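PDB 6WG5: ectonucleoside triphosphate diphosphohydrolase 4 from Homo sapiens, which belongs to the GDA1/CD39 (nucleoside phosphatase) family, a member of the actin-like ATPase clan. Local coordinates for residues Y274-F278 with L366-P372; R289-R293 with T351-N357; P316-L322 with Y338-D344; Y413-W418 with R438-C443. All coordinates share one frame. Residue numbers count along the deposited sequence, not the author numbering.

In the fold
Contacts 1 to 4 touch in succession, and contact 2 also brushes contact 4. In contact 1 a loop packs on strand 270-279 of the six-stranded sheet; its Asn367 OD1 hydrogen-bonds Asn357 ND2 of contact 2 at 3.0 Å, beside the NAG that Asn357 carries and Asn367 approaches. Contact 2 joins contact 3 through a hydrogen bond between Tyr290 OH and Asp319 OD2, 2.7 Å apart. Contact 3, in the small three-stranded sheet, abuts the disulfide-linked helices of contact 4, with the centres of the two contacts about 11 Å apart; those of contacts 1 and 4 are about 30 Å apart. In sequence, contact 3 lies within the loop closed by contact 2, itself within that closed by contact 1.

Contact 1: residues Y274-F278 with L366-P372; sequences YVATF and LNGVYQP. With NAG (2-acetamido-2-deoxy-beta-D-glucopyranose), chain B.
Two aromatic rings of strand 274-278 form the apolar centre against the irregular loop 366-372. Phe278 (chi1 m) takes Leu366 CB over one ring face, 4.1 Å from the centroid, while Val369 CB meets the ring edge, 3.7 Å from Phe278 CE1. Tyr274 (chi1 t) receives Pro372 CD over its face in a CH-pi contact, 3.4 Å from the centroid. The segments run in opposite senses: the CA atoms of Tyr274 and Pro372 are 7.5 Å apart, as are those of Phe278 and Leu366. Between these ends, Asn367 and Gly368 have positive phi, and Val369 N bonds back to Leu366 O at 3.0 Å. Strand 270-279 lies between strands 229-235 and 255-259, so the loop packs on it through side chains that cover the sheet. At the polar edge Tyr274 OH donates to Tyr370 O (2.8 Å), and a water donates to both Tyr274 OH and Gln371 OE1; Gln371 NE2 reaches Phe457 O. Tyrosine suits this place doubly: its ring is a platform for proline, and its hydroxyl gives the Tyr370 carbonyl a donor.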
# COMPACT_ATOMS: atom_id res chain seq x y z
N TYR A 274 -3.11 4.54 -11.69
CA TYR A 274 -4.35 4.90 -11.01
C TYR A 274 -4.23 4.52 -9.54
O TYR A 274 -3.79 3.41 -9.22
CB TYR A 274 -5.54 4.19 -11.66
CG TYR A 274 -6.81 4.19 -10.84
CD1 TYR A 274 -7.16 3.10 -10.07
CD2 TYR A 274 -7.68 5.28 -10.87
CE1 TYR A 274 -8.33 3.08 -9.33
CE2 TYR A 274 -8.85 5.28 -10.13
CZ TYR A 274 -9.17 4.18 -9.37
OH TYR A 274 -10.34 4.17 -8.63
N VAL A 275 -4.62 5.44 -8.66
CA VAL A 275 -4.52 5.23 -7.21
C VAL A 275 -5.82 5.70 -6.58
O VAL A 275 -6.23 6.85 -6.77
CB VAL A 275 -3.32 5.97 -6.60
CG1 VAL A 275 -3.26 5.75 -5.09
CG2 VAL A 275 -2.03 5.51 -7.25
N ALA A 276 -6.47 4.82 -5.82
CA ALA A 276 -7.70 5.16 -5.12
C ALA A 276 -7.65 4.62 -3.71
O ALA A 276 -7.25 3.47 -3.49
CB ALA A 276 -8.93 4.60 -5.86
N THR A 277 -8.06 5.44 -2.75
CA THR A 277 -8.13 5.07 -1.34
C THR A 277 -9.56 5.28 -0.87
O THR A 277 -10.17 6.32 -1.17
CB THR A 277 -7.16 5.90 -0.50
OG1 THR A 277 -5.86 5.90 -1.11
CG2 THR A 277 -7.04 5.32 0.90
N PHE A 278 -10.10 4.31 -0.13
CA PHE A 278 -11.50 4.31 0.28
C PHE A 278 -11.56 4.26 1.81
O PHE A 278 -11.46 3.18 2.40
CB PHE A 278 -12.24 3.15 -0.36
CG PHE A 278 -12.24 3.19 -1.86
CD1 PHE A 278 -13.19 3.93 -2.55
CD2 PHE A 278 -11.29 2.50 -2.58
CE1 PHE A 278 -13.19 3.97 -3.93
CE2 PHE A 278 -11.28 2.54 -3.97
CZ PHE A 278 -12.23 3.27 -4.64
N LEU A 366 -16.24 1.39 -5.72
CA LEU A 366 -16.80 1.69 -4.41
C LEU A 366 -17.15 3.16 -4.30
O LEU A 366 -16.45 4.02 -4.85
CB LEU A 366 -15.82 1.32 -3.30
CG LEU A 366 -15.28 -0.11 -3.27
CD1 LEU A 366 -14.31 -0.27 -2.12
CD2 LEU A 366 -16.41 -1.11 -3.17
N ASN A 367 -18.24 3.46 -3.59
CA ASN A 367 -18.60 4.83 -3.25
C ASN A 367 -18.79 5.69 -4.49
O ASN A 367 -18.66 6.92 -4.41
CB ASN A 367 -17.54 5.45 -2.33
CG ASN A 367 -18.13 6.28 -1.22
OD1 ASN A 367 -19.32 6.18 -0.92
ND2 ASN A 367 -17.30 7.10 -0.59
N GLY A 368 -19.09 5.08 -5.63
CA GLY A 368 -19.28 5.83 -6.86
C GLY A 368 -18.02 6.47 -7.41
O GLY A 368 -18.12 7.42 -8.19
N VAL A 369 -16.85 5.98 -7.03
CA VAL A 369 -15.59 6.56 -7.49
C VAL A 369 -15.23 5.96 -8.84
O VAL A 369 -15.44 4.77 -9.08
CB VAL A 369 -14.48 6.32 -6.45
CG1 VAL A 369 -13.13 6.78 -6.99
CG2 VAL A 369 -14.80 7.05 -5.16
N TYR A 370 -14.68 6.79 -9.72
CA TYR A 370 -14.31 6.33 -11.05
C TYR A 370 -13.16 5.34 -10.98
O TYR A 370 -12.25 5.47 -10.16
CB TYR A 370 -13.92 7.52 -11.93
CG TYR A 370 -13.20 7.11 -13.20
CD1 TYR A 370 -13.91 6.62 -14.29
CD2 TYR A 370 -11.82 7.22 -13.30
CE1 TYR A 370 -13.25 6.24 -15.44
CE2 TYR A 370 -11.16 6.85 -14.45
CZ TYR A 370 -11.88 6.36 -15.52
OH TYR A 370 -11.22 5.99 -16.67
N GLN A 371 -13.21 4.34 -11.86
CA GLN A 371 -12.16 3.33 -11.96
C GLN A 371 -11.83 3.09 -13.43
O GLN A 371 -12.72 2.71 -14.20
CB GLN A 371 -12.60 2.03 -11.29
CG GLN A 371 -11.56 0.92 -11.36
CD GLN A 371 -12.00 -0.34 -10.63
OE1 GLN A 371 -12.22 -0.33 -9.42
NE2 GLN A 371 -12.13 -1.43 -11.37
N PRO A 372 -10.58 3.28 -13.86
CA PRO A 372 -10.25 3.01 -15.25
C PRO A 372 -10.40 1.54 -15.55
O PRO A 372 -10.22 0.68 -14.67
CB PRO A 372 -8.79 3.46 -15.36
CG PRO A 372 -8.52 4.28 -14.16
CD PRO A 372 -9.42 3.77 -13.10
C1 NAG B . -21.86 5.33 2.19
C2 NAG B . -20.96 6.24 3.01
C3 NAG B . -21.76 6.96 4.10
C4 NAG B . -23.00 7.63 3.52
C5 NAG B . -23.80 6.63 2.70
C6 NAG B . -24.98 7.25 2.00
C7 NAG B . -18.58 5.73 3.39
C8 NAG B . -17.61 4.85 4.12
N2 NAG B . -19.87 5.48 3.62
O3 NAG B . -20.93 7.94 4.71
O4 NAG B . -23.82 8.08 4.59
O5 NAG B . -22.96 6.07 1.69
O6 NAG B . -25.50 6.37 1.00
O7 NAG B . -18.21 6.63 2.64
O HOH W 1 -11.58 1.78 -7.72

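Contact 2: residues R289-R293 with T351-N357. With NAG (2-acetamido-2-deoxy-beta-D-glucopyranose), chain B.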
# COMPACT_ATOMS: atom_id res chain seq x y z
N ARG A 289 -19.53 -0.35 10.45
CA ARG A 289 -20.66 0.24 9.74
C ARG A 289 -21.83 -0.73 9.69
O ARG A 289 -23.00 -0.31 9.76
CB ARG A 289 -20.23 0.64 8.33
CG ARG A 289 -19.16 1.72 8.29
CD ARG A 289 -18.59 1.86 6.89
NE ARG A 289 -19.65 2.02 5.91
CZ ARG A 289 -19.55 1.69 4.63
NH1 ARG A 289 -20.58 1.87 3.82
NH2 ARG A 289 -18.43 1.16 4.16
N TYR A 290 -21.55 -2.03 9.57
CA TYR A 290 -22.60 -3.03 9.55
C TYR A 290 -23.30 -3.12 10.90
O TYR A 290 -24.53 -3.13 10.98
CB TYR A 290 -22.01 -4.38 9.14
CG TYR A 290 -22.97 -5.55 9.20
CD1 TYR A 290 -24.05 -5.63 8.34
CD2 TYR A 290 -22.77 -6.58 10.10
CE1 TYR A 290 -24.93 -6.70 8.39
CE2 TYR A 290 -23.64 -7.66 10.16
CZ TYR A 290 -24.71 -7.71 9.30
OH TYR A 290 -25.58 -8.77 9.36
N GLU A 291 -22.52 -3.18 11.99
CA GLU A 291 -23.12 -3.21 13.32
C GLU A 291 -23.90 -1.94 13.60
O GLU A 291 -24.92 -1.98 14.29
CB GLU A 291 -22.03 -3.42 14.37
CG GLU A 291 -21.38 -4.80 14.33
CD GLU A 291 -20.29 -4.98 15.38
OE1 GLU A 291 -20.06 -4.04 16.17
OE2 GLU A 291 -19.67 -6.06 15.41
N ASP A 292 -23.43 -0.79 13.09
CA ASP A 292 -24.15 0.46 13.30
C ASP A 292 -25.56 0.39 12.74
O ASP A 292 -26.50 0.91 13.34
CB ASP A 292 -23.39 1.62 12.67
CG ASP A 292 -22.17 2.04 13.48
OD1 ASP A 292 -22.11 1.71 14.68
OD2 ASP A 292 -21.29 2.72 12.91
N ARG A 293 -25.74 -0.26 11.58
CA ARG A 293 -27.06 -0.32 10.98
C ARG A 293 -27.95 -1.34 11.69
O ARG A 293 -29.16 -1.13 11.81
CB ARG A 293 -26.96 -0.64 9.49
CG ARG A 293 -28.15 -0.11 8.69
CD ARG A 293 -28.19 -0.63 7.26
NE ARG A 293 -27.38 0.17 6.35
CZ ARG A 293 -27.31 -0.05 5.03
NH1 ARG A 293 -28.00 -1.03 4.48
NH2 ARG A 293 -26.54 0.73 4.27
N THR A 351 -25.89 -9.48 2.49
CA THR A 351 -26.27 -8.50 3.50
C THR A 351 -25.36 -7.28 3.46
O THR A 351 -25.82 -6.15 3.65
CB THR A 351 -26.24 -9.14 4.88
OG1 THR A 351 -27.01 -10.35 4.87
CG2 THR A 351 -26.80 -8.19 5.93
N ILE A 352 -24.06 -7.48 3.20
CA ILE A 352 -23.09 -6.40 3.28
C ILE A 352 -22.92 -5.67 1.95
O ILE A 352 -22.16 -4.69 1.89
CB ILE A 352 -21.73 -6.92 3.77
CG1 ILE A 352 -21.15 -7.95 2.78
CG2 ILE A 352 -21.88 -7.52 5.17
CD1 ILE A 352 -19.83 -8.55 3.20
N GLN A 353 -23.59 -6.11 0.89
CA GLN A 353 -23.55 -5.42 -0.39
C GLN A 353 -23.75 -3.91 -0.27
O GLN A 353 -22.92 -3.15 -0.79
CB GLN A 353 -24.61 -6.01 -1.33
CG GLN A 353 -24.17 -7.27 -2.05
CD GLN A 353 -23.27 -6.97 -3.22
OE1 GLN A 353 -22.10 -7.35 -3.23
NE2 GLN A 353 -23.81 -6.29 -4.23
N PRO A 354 -24.81 -3.41 0.38
CA PRO A 354 -25.03 -1.96 0.41
C PRO A 354 -23.85 -1.16 0.91
O PRO A 354 -23.67 -0.00 0.51
CB PRO A 354 -26.24 -1.81 1.35
CG PRO A 354 -26.93 -3.13 1.30
CD PRO A 354 -25.86 -4.15 1.10
N PHE A 355 -23.03 -1.74 1.79
CA PHE A 355 -21.97 -0.98 2.44
C PHE A 355 -20.78 -0.71 1.52
O PHE A 355 -19.91 0.09 1.90
CB PHE A 355 -21.51 -1.72 3.69
CG PHE A 355 -22.59 -1.87 4.72
CD1 PHE A 355 -22.77 -0.90 5.69
CD2 PHE A 355 -23.45 -2.95 4.69
CE1 PHE A 355 -23.78 -1.03 6.63
CE2 PHE A 355 -24.46 -3.08 5.62
CZ PHE A 355 -24.63 -2.11 6.59
N MET A 356 -20.73 -1.33 0.35
CA MET A 356 -19.77 -0.92 -0.66
C MET A 356 -20.15 0.41 -1.29
O MET A 356 -19.30 1.07 -1.91
CB MET A 356 -19.64 -1.99 -1.74
CG MET A 356 -19.07 -3.30 -1.22
SD MET A 356 -18.54 -4.39 -2.54
CE MET A 356 -20.12 -4.82 -3.28
N ASN A 357 -21.41 0.83 -1.14
CA ASN A 357 -21.84 2.16 -1.57
C ASN A 357 -21.74 2.33 -3.08
O ASN A 357 -21.44 3.41 -3.59
CB ASN A 357 -21.04 3.25 -0.83
CG ASN A 357 -21.73 3.71 0.43
OD1 ASN A 357 -22.70 3.10 0.89
ND2 ASN A 357 -21.24 4.80 1.01
C1 NAG B . -21.86 5.33 2.19
C2 NAG B . -20.96 6.24 3.01
C3 NAG B . -21.76 6.96 4.10
C4 NAG B . -23.00 7.63 3.52
C5 NAG B . -23.80 6.63 2.70
C6 NAG B . -24.98 7.25 2.00
C7 NAG B . -18.58 5.73 3.39
C8 NAG B . -17.61 4.85 4.12
N2 NAG B . -19.87 5.48 3.62
O3 NAG B . -20.93 7.94 4.71
O4 NAG B . -23.82 8.08 4.59
O5 NAG B . -22.96 6.07 1.69
O6 NAG B . -25.50 6.37 1.00
O7 NAG B . -18.21 6.63 2.64
O HOH W 2 -24.26 2.24 3.54
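Arg289 supplies the polar core, reaching from helix 283-296 to the carbonyl of Phe355: Arg289 NH1 donates to Phe355 O at 2.7 Å, and NH2 adds a weak bond to the same oxygen at 2.9 Å. A long, multiply donating side chain is apt here, since Arg289 NH2 also bonds Gly280 O and the guanidinium makes a cation-pi contact with Phe281. Asn357 carries the glycan, its ND2 joined to NAG C1 at 1.4 Å and also hydrogen-bonded to Asn367 OD1. The sugar's N2 lies over one face of the Arg289 guanidinium, with Phe355 CB over the opposite face. A water donates to Asn357 OD1 (3.2 Å) and accepts a weak bond from Arg293 NH2 (2.8 Å).

Packing centres on Phe355. The Arg293 guanidinium lies on one ring face, centres 4.2 Å apart and planes at 29°, an off-centre cation-pi stack. Tyr290 CB occupies the opposite face, and the Tyr290 ring turns its edge to Phe355 in an offset edge-to-face pair, centroids 5.9 Å apart. This is helix-to-helix-end packing beside an N-glycosylated asparagine: helix 283-296 meets the C-terminal part of helix 345-352 and the chain following it. Ile352 and Met356 reach helix 436-456, while Tyr290 OH bonds Asp319 of strand 317-319.

Contact 3: residues P316-L322 with Y338-D344; sequences PYLDPCL and YLRGTGD
Leu318 (chi1 m) lays CD2 over one face of the guanidinium of Arg340 (chi1 t), 3.7 Å from Arg340 CZ, across a pair of parallel beta strands. Strand 317-319 lies at the edge of a three-stranded mixed sheet, beside the central strand 335-341; the short axes approach to 4.6 Å and cross at -39°. The register pairs Tyr317 with Leu339, Leu318 with Arg340 and Asp319 with Gly341. Backbone bonds join Tyr317 N to Tyr338 O (2.8 Å), Arg340 N to Tyr317 O (2.9 Å), Asp319 N to Arg340 O (2.9 Å) and Thr342 N to Asp319 O (3.1 Å). On the face opposite Leu318, Tyr317 CB meets Leu339 CD2 at 3.7 Å, facing helix 283-296. Proline suits position 320, second in a type I turn from Asp319 to Leu322, and Pro320 O accepts from Asp344 N at 3.1 Å. Gly343 has positive phi; Asp344 then N-caps helix 345-352, to which Cys321 is joined by its disulfide with Cys348. At Gly341 a CB would clash with Leu322 CB. Asp319 OD1 forms a salt bridge with Arg287, while Asp319 OD2, which also accepts from Tyr290 OH, closes an Asx turn by taking Cys321 N at 3.1 Å.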
# COMPACT_ATOMS: atom_id res chain seq x y z
N PRO A 316 -32.18 -12.71 20.22
CA PRO A 316 -31.04 -12.02 19.60
C PRO A 316 -31.19 -11.90 18.09
O PRO A 316 -31.86 -12.70 17.43
CB PRO A 316 -29.86 -12.93 19.95
CG PRO A 316 -30.46 -14.30 19.97
CD PRO A 316 -31.89 -14.14 20.46
N TYR A 317 -30.55 -10.87 17.55
CA TYR A 317 -30.46 -10.72 16.11
C TYR A 317 -29.57 -11.82 15.54
O TYR A 317 -28.46 -12.04 16.02
CB TYR A 317 -29.90 -9.34 15.76
CG TYR A 317 -29.87 -9.04 14.28
CD1 TYR A 317 -28.70 -9.19 13.54
CD2 TYR A 317 -31.02 -8.62 13.61
CE1 TYR A 317 -28.67 -8.92 12.18
CE2 TYR A 317 -31.00 -8.35 12.26
CZ TYR A 317 -29.83 -8.50 11.55
OH TYR A 317 -29.82 -8.22 10.20
N LEU A 318 -30.07 -12.51 14.52
CA LEU A 318 -29.34 -13.62 13.91
C LEU A 318 -28.44 -13.06 12.82
O LEU A 318 -28.92 -12.70 11.74
CB LEU A 318 -30.30 -14.67 13.37
CG LEU A 318 -31.29 -15.23 14.40
CD1 LEU A 318 -32.09 -16.37 13.78
CD2 LEU A 318 -30.58 -15.71 15.66
N ASP A 319 -27.14 -13.00 13.10
CA ASP A 319 -26.18 -12.38 12.19
C ASP A 319 -25.53 -13.46 11.34
O ASP A 319 -24.77 -14.27 11.88
CB ASP A 319 -25.13 -11.61 12.98
CG ASP A 319 -24.18 -10.83 12.09
OD1 ASP A 319 -23.17 -10.32 12.60
OD2 ASP A 319 -24.46 -10.73 10.87
N PRO A 320 -25.78 -13.51 10.03
CA PRO A 320 -25.11 -14.52 9.20
C PRO A 320 -23.62 -14.27 9.02
O PRO A 320 -22.91 -15.18 8.58
CB PRO A 320 -25.85 -14.41 7.86
CG PRO A 320 -26.30 -12.99 7.80
CD PRO A 320 -26.62 -12.61 9.22
N CYS A 321 -23.14 -13.07 9.35
CA CYS A 321 -21.74 -12.72 9.21
C CYS A 321 -20.91 -13.09 10.43
O CYS A 321 -19.75 -12.68 10.52
CB CYS A 321 -21.62 -11.22 8.94
SG CYS A 321 -22.32 -10.70 7.36
N LEU A 322 -21.47 -13.85 11.36
CA LEU A 322 -20.73 -14.32 12.52
C LEU A 322 -20.67 -15.85 12.52
O LEU A 322 -21.57 -16.50 11.99
CB LEU A 322 -21.36 -13.84 13.83
CG LEU A 322 -21.10 -12.38 14.21
CD1 LEU A 322 -21.95 -11.98 15.40
CD2 LEU A 322 -19.62 -12.15 14.51
N TYR A 338 -28.18 -7.78 21.30
CA TYR A 338 -27.59 -9.10 21.37
C TYR A 338 -27.70 -9.80 20.03
O TYR A 338 -28.74 -9.73 19.35
CB TYR A 338 -28.26 -9.94 22.46
CG TYR A 338 -28.15 -9.31 23.83
CD1 TYR A 338 -27.02 -9.50 24.62
CD2 TYR A 338 -29.17 -8.51 24.34
CE1 TYR A 338 -26.91 -8.92 25.87
CE2 TYR A 338 -29.07 -7.93 25.59
CZ TYR A 338 -27.93 -8.14 26.35
OH TYR A 338 -27.83 -7.56 27.60
N LEU A 339 -26.62 -10.48 19.63
CA LEU A 339 -26.55 -11.17 18.36
C LEU A 339 -26.23 -12.64 18.59
O LEU A 339 -25.70 -13.03 19.64
CB LEU A 339 -25.47 -10.56 17.45
CG LEU A 339 -25.31 -9.04 17.46
CD1 LEU A 339 -24.16 -8.63 16.55
CD2 LEU A 339 -26.59 -8.34 17.03
N ARG A 340 -26.55 -13.46 17.59
CA ARG A 340 -26.14 -14.86 17.56
C ARG A 340 -25.76 -15.21 16.13
O ARG A 340 -26.54 -14.97 15.21
CB ARG A 340 -27.24 -15.79 18.06
CG ARG A 340 -26.75 -17.19 18.39
CD ARG A 340 -27.77 -18.24 17.99
NE ARG A 340 -29.08 -17.98 18.57
CZ ARG A 340 -30.23 -18.44 18.07
NH1 ARG A 340 -31.38 -18.15 18.67
NH2 ARG A 340 -30.23 -19.18 16.97
N GLY A 341 -24.56 -15.77 15.95
CA GLY A 341 -24.07 -16.05 14.62
C GLY A 341 -24.72 -17.28 14.03
O GLY A 341 -24.82 -18.33 14.69
N THR A 342 -25.17 -17.17 12.78
CA THR A 342 -25.72 -18.30 12.05
C THR A 342 -24.78 -18.81 10.96
O THR A 342 -25.12 -19.77 10.27
CB THR A 342 -27.08 -17.92 11.42
OG1 THR A 342 -26.92 -16.79 10.56
CG2 THR A 342 -28.08 -17.58 12.51
N GLY A 343 -23.61 -18.19 10.81
CA GLY A 343 -22.56 -18.70 9.94
C GLY A 343 -23.00 -19.03 8.52
O GLY A 343 -22.80 -20.16 8.06
N ASP A 344 -23.59 -18.06 7.83
CA ASP A 344 -24.06 -18.24 6.45
C ASP A 344 -23.24 -17.31 5.56
O ASP A 344 -23.57 -16.13 5.40
CB ASP A 344 -25.55 -17.96 6.35
CG ASP A 344 -26.15 -18.47 5.05
OD1 ASP A 344 -25.40 -18.58 4.05
OD2 ASP A 344 -27.36 -18.76 5.03

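Contact 4: residues Y413-W418 with R438-C443; sequences YCATKW and RLKYQC
A disulfide ties the C-terminal part of helix 403-414 to the side of helix 436-456, and two aromatic side chains fit the surfaces beside it. Residues 413-414 are helical; the chain then swings away from the partner and returns at Trp418, where a new helix begins after Lys417 at the N-cap. Residues 438-443 are helical throughout. Tyr413 (chi1 t) is the main bump: its ring projects into the hollow bounded by Leu439, Gln442 and Cys443, with Tyr413 CE2 3.5 Å from Gln442 CG and Tyr413 CD2 3.7 Å from Cys443 SG, the sulfur lying at the ring edge. Tyrosine suits this hollow because its hydroxyl finds an acceptor within it, Tyr413 OH donating to Leu439 O at 2.6 Å.

Leu439 is the answering bump. It fills the gap between the two aromatics, its CD1 3.1 Å from Tyr413 OH and its CD2 3.7 Å from Trp418 CH2. The broad indole (chi1 t) presents its edge to Leu439 O, 3.6 Å from Trp418 CZ3, and the same CZ3 lies 3.8 Å from Lys440 CA. The Lys440 amine leads away to Asp328, and Arg438, which takes no close part, forms a salt bridge with Glu386 and a hydrogen bond with Gln442 OE1. The CA atoms of Cys414 and Cys443 are 5.7 Å apart, and Cys414 SG bonds to Cys443 SG at 2.0 Å with chi3 of -128°.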
# COMPACT_ATOMS: atom_id res chain seq x y z
N TYR A 413 -15.68 -22.77 7.08
CA TYR A 413 -15.26 -22.16 8.33
C TYR A 413 -16.44 -21.52 9.05
O TYR A 413 -16.63 -21.70 10.26
CB TYR A 413 -14.16 -21.13 8.08
CG TYR A 413 -13.71 -20.40 9.33
CD1 TYR A 413 -12.68 -20.90 10.12
CD2 TYR A 413 -14.31 -19.21 9.71
CE1 TYR A 413 -12.27 -20.23 11.26
CE2 TYR A 413 -13.91 -18.54 10.86
CZ TYR A 413 -12.89 -19.06 11.62
OH TYR A 413 -12.48 -18.40 12.76
N CYS A 414 -17.26 -20.77 8.31
CA CYS A 414 -18.37 -20.05 8.93
C CYS A 414 -19.42 -21.00 9.49
O CYS A 414 -20.01 -20.74 10.54
CB CYS A 414 -19.00 -19.09 7.92
SG CYS A 414 -17.83 -17.82 7.45
N ALA A 415 -19.66 -22.12 8.80
CA ALA A 415 -20.66 -23.08 9.24
C ALA A 415 -20.19 -23.95 10.40
O ALA A 415 -20.95 -24.81 10.85
CB ALA A 415 -21.08 -23.97 8.07
N THR A 416 -18.96 -23.75 10.88
CA THR A 416 -18.43 -24.54 11.98
C THR A 416 -18.82 -23.90 13.31
O THR A 416 -18.68 -22.69 13.48
CB THR A 416 -16.90 -24.64 11.88
OG1 THR A 416 -16.54 -25.21 10.62
CG2 THR A 416 -16.33 -25.50 13.01
N LYS A 417 -19.32 -24.72 14.23
CA LYS A 417 -19.73 -24.22 15.54
C LYS A 417 -18.60 -23.42 16.18
O LYS A 417 -17.43 -23.79 16.09
CB LYS A 417 -20.12 -25.37 16.46
CG LYS A 417 -21.36 -26.14 16.04
CD LYS A 417 -21.67 -27.22 17.06
CE LYS A 417 -22.34 -28.43 16.43
NZ LYS A 417 -22.10 -29.66 17.23
N TRP A 418 -18.98 -22.33 16.85
CA TRP A 418 -17.99 -21.48 17.51
C TRP A 418 -17.13 -22.28 18.49
O TRP A 418 -15.93 -22.05 18.60
CB TRP A 418 -18.70 -20.33 18.22
CG TRP A 418 -17.78 -19.43 18.99
CD1 TRP A 418 -17.77 -19.23 20.34
CD2 TRP A 418 -16.73 -18.61 18.46
NE1 TRP A 418 -16.79 -18.34 20.68
CE2 TRP A 418 -16.14 -17.94 19.54
CE3 TRP A 418 -16.24 -18.38 17.17
CZ2 TRP A 418 -15.07 -17.05 19.38
CZ3 TRP A 418 -15.19 -17.50 17.01
CH2 TRP A 418 -14.62 -16.85 18.11
N ARG A 438 -9.34 -12.39 15.00
CA ARG A 438 -9.34 -13.03 13.70
C ARG A 438 -10.34 -14.18 13.66
O ARG A 438 -11.09 -14.34 12.68
CB ARG A 438 -7.94 -13.53 13.36
CG ARG A 438 -7.86 -14.55 12.23
CD ARG A 438 -8.47 -14.02 10.94
NE ARG A 438 -7.95 -12.71 10.58
CZ ARG A 438 -8.39 -11.98 9.56
NH1 ARG A 438 -9.36 -12.45 8.78
NH2 ARG A 438 -7.87 -10.79 9.31
N LEU A 439 -10.38 -15.00 14.71
CA LEU A 439 -11.28 -16.14 14.74
C LEU A 439 -12.74 -15.70 14.68
O LEU A 439 -13.57 -16.36 14.05
CB LEU A 439 -11.02 -16.97 16.00
CG LEU A 439 -11.56 -18.40 16.00
CD1 LEU A 439 -10.67 -19.30 15.15
CD2 LEU A 439 -11.67 -18.93 17.42
N LYS A 440 -13.06 -14.57 15.32
CA LYS A 440 -14.44 -14.12 15.42
C LYS A 440 -14.91 -13.42 14.15
O LYS A 440 -16.05 -13.62 13.72
CB LYS A 440 -14.58 -13.20 16.63
CG LYS A 440 -15.92 -12.50 16.75
CD LYS A 440 -16.04 -11.86 18.13
CE LYS A 440 -17.29 -11.01 18.27
NZ LYS A 440 -17.25 -10.23 19.55
N TYR A 441 -14.06 -12.60 13.54
CA TYR A 441 -14.46 -11.75 12.43
C TYR A 441 -13.95 -12.25 11.08
O TYR A 441 -14.10 -11.54 10.08
CB TYR A 441 -13.99 -10.31 12.68
CG TYR A 441 -14.64 -9.69 13.89
CD1 TYR A 441 -15.98 -9.33 13.86
CD2 TYR A 441 -13.93 -9.47 15.06
CE1 TYR A 441 -16.59 -8.77 14.96
CE2 TYR A 441 -14.53 -8.91 16.17
CZ TYR A 441 -15.87 -8.56 16.11
OH TYR A 441 -16.48 -7.99 17.21
N GLN A 442 -13.37 -13.45 11.03
CA GLN A 442 -12.94 -14.02 9.76
C GLN A 442 -14.09 -14.09 8.77
O GLN A 442 -13.92 -13.80 7.58
CB GLN A 442 -12.34 -15.41 9.98
CG GLN A 442 -12.29 -16.31 8.74
CD GLN A 442 -11.26 -15.87 7.72
OE1 GLN A 442 -10.32 -15.14 8.04
NE2 GLN A 442 -11.42 -16.33 6.49
N CYS A 443 -15.28 -14.49 9.24
CA CYS A 443 -16.40 -14.69 8.33
C CYS A 443 -16.81 -13.39 7.65
O CYS A 443 -16.85 -13.30 6.42
CB CYS A 443 -17.58 -15.30 9.08
SG CYS A 443 -17.31 -17.05 9.26